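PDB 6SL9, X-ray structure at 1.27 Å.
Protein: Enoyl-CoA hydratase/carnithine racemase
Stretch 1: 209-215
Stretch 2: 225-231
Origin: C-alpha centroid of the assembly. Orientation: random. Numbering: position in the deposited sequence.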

# COMPACT_ATOMS: atom_id res chain seq x y z
N LYS A 209 11.15 11.80 -5.54
CA LYS A 209 11.51 10.35 -5.55
C LYS A 209 12.02 9.93 -4.19
O LYS A 209 11.70 8.82 -3.74
N LYS A 210 12.78 10.78 -3.52
CA LYS A 210 13.31 10.47 -2.19
C LYS A 210 12.18 10.33 -1.19
O LYS A 210 12.19 9.40 -0.37
N LEU A 211 11.22 11.25 -1.22
CA LEU A 211 10.06 11.15 -0.32
C LEU A 211 9.29 9.87 -0.55
O LEU A 211 8.89 9.22 0.42
N LEU A 212 9.08 9.51 -1.80
CA LEU A 212 8.35 8.28 -2.11
C LEU A 212 9.11 7.07 -1.64
O LEU A 212 8.48 6.14 -1.10
N LEU A 213 10.41 7.03 -1.79
CA LEU A 213 11.19 5.82 -1.43
C LEU A 213 11.08 5.56 0.08
O LEU A 213 11.14 4.42 0.51
N GLU A 214 10.96 6.62 0.87
CA GLU A 214 10.96 6.50 2.36
C GLU A 214 9.54 6.38 2.93
O GLU A 214 9.46 6.10 4.14
N THR A 215 8.48 6.71 2.19
CA THR A 215 7.13 7.07 2.78
C THR A 215 6.65 5.97 3.74
O THR A 215 6.04 6.25 4.83
N ALA A 225 8.70 16.19 8.83
CA ALA A 225 10.03 16.79 8.98
C ALA A 225 10.83 16.66 7.69
O ALA A 225 11.50 17.58 7.26
N LEU A 226 10.73 15.53 7.02
CA LEU A 226 11.49 15.29 5.78
C LEU A 226 10.91 16.16 4.66
O LEU A 226 11.68 16.74 3.88
N GLU A 227 9.57 16.25 4.59
CA GLU A 227 8.94 17.19 3.66
C GLU A 227 9.47 18.61 3.87
O GLU A 227 9.78 19.33 2.91
N ALA A 228 9.57 19.02 5.12
CA ALA A 228 10.06 20.38 5.42
C ALA A 228 11.50 20.55 4.89
O ALA A 228 11.81 21.56 4.28
N VAL A 229 12.37 19.60 5.20
CA VAL A 229 13.77 19.71 4.76
C VAL A 229 13.84 19.75 3.25
O VAL A 229 14.52 20.62 2.67
N LEU A 230 13.16 18.83 2.55
CA LEU A 230 13.32 18.76 1.09
C LEU A 230 12.60 19.92 0.42
O LEU A 230 13.08 20.40 -0.60
N GLN A 231 11.45 20.34 0.94
CA GLN A 231 10.82 21.53 0.37
C GLN A 231 11.72 22.75 0.58
O GLN A 231 11.74 23.64 -0.30

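The two helical stretches run nearly antiparallel, at 165°, with axes 10.8 Å apart at closest approach. No hydrogen bond links them, so the contact rests on side-chain packing, centred on Leu211. Its CA-to-CB bond points sideways, but with chi1 m and chi2 t the end of the side chain comes nearer to stretch 2.

Ala225 makes no contact with stretch 1. Leu226 points toward it, with chi1 t and chi2 p. Its CG lies 3.7 Å from CD2 of Leu211, an apolar contact. Its CD2 lies 3.7 Å from OE1 of Glu214, where a methyl group meets a carboxylate oxygen without a polar bond.

Glu227 is sideways and extended (m, t). Its CG packs 4.1 Å from CD2 of Leu211, so the aliphatic part of the side chain serves the contact. Both carboxylate oxygens are hydrogen-bonded elsewhere in the structure. Ala228 and Val229 are out of reach.

Leu230 points toward stretch 1, with chi1 m and chi2 t. Its CD1 lies 3.8 Å from CG of Leu211 and 4.2 Å from CB of Lys210. The Lys210 side chain starts toward stretch 2, but its end leads away, and NZ is hydrogen-bonded elsewhere. Gln231 is sideways and makes no contact with stretch 1.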

# COMPACT_ATOMS: atom_id res chain seq x y z
CB LYS A 209 12.55 10.10 -6.64
CG LYS A 209 11.95 10.14 -8.02
CD LYS A 209 13.03 10.07 -9.08
CE LYS A 209 13.88 8.81 -8.99
NZ LYS A 209 14.49 8.50 -10.33
CB LYS A 210 14.28 11.58 -1.76
CG LYS A 210 15.57 11.68 -2.55
CD LYS A 210 16.65 12.66 -2.01
CE LYS A 210 17.63 13.00 -3.14
NZ LYS A 210 18.35 11.78 -3.67
CB LEU A 211 9.16 12.35 -0.53
CG LEU A 211 9.69 13.66 -0.02
CD1 LEU A 211 8.83 14.81 -0.56
CD2 LEU A 211 9.70 13.73 1.51
CB LEU A 212 8.07 8.19 -3.60
CG LEU A 212 7.03 9.19 -4.13
CD1 LEU A 212 6.94 9.07 -5.63
CD2 LEU A 212 5.68 8.96 -3.45
CB LEU A 213 12.65 5.96 -1.87
CG LEU A 213 13.45 4.68 -1.90
CD1 LEU A 213 12.98 3.78 -3.01
CD2 LEU A 213 14.91 4.95 -2.03
CB GLU A 214 11.61 7.71 3.01
CG GLU A 214 13.03 7.91 2.54
CD GLU A 214 13.97 8.44 3.57
OE1 GLU A 214 14.72 9.38 3.21
OE2 GLU A 214 14.05 7.78 4.66
CB THR A 215 6.10 7.37 1.68
OG1 THR A 215 4.90 7.80 2.42
CG2 THR A 215 5.88 6.16 0.79
CB ALA A 225 10.74 16.16 10.15
CB LEU A 226 11.49 13.82 5.39
CG LEU A 226 12.33 13.45 4.16
CD1 LEU A 226 13.77 13.83 4.38
CD2 LEU A 226 12.16 11.98 3.85
CB GLU A 227 7.43 17.14 3.78
CG GLU A 227 6.74 15.92 3.21
CD GLU A 227 5.23 15.84 3.42
OE1 GLU A 227 4.56 14.91 2.87
OE2 GLU A 227 4.73 16.71 4.18
CB ALA A 228 9.96 20.67 6.91
CB VAL A 229 14.61 18.56 5.34
CG1 VAL A 229 16.01 18.50 4.74
CG2 VAL A 229 14.70 18.63 6.85
CB LEU A 230 12.87 17.38 0.61
CG LEU A 230 13.65 16.18 1.19
CD1 LEU A 230 13.23 14.88 0.53
CD2 LEU A 230 15.17 16.34 1.08
CB GLN A 231 9.46 21.79 0.98
CG GLN A 231 8.59 22.78 0.22
CD GLN A 231 8.07 22.15 -1.06
OE1 GLN A 231 8.84 21.83 -1.99
NE2 GLN A 231 6.77 21.86 -1.03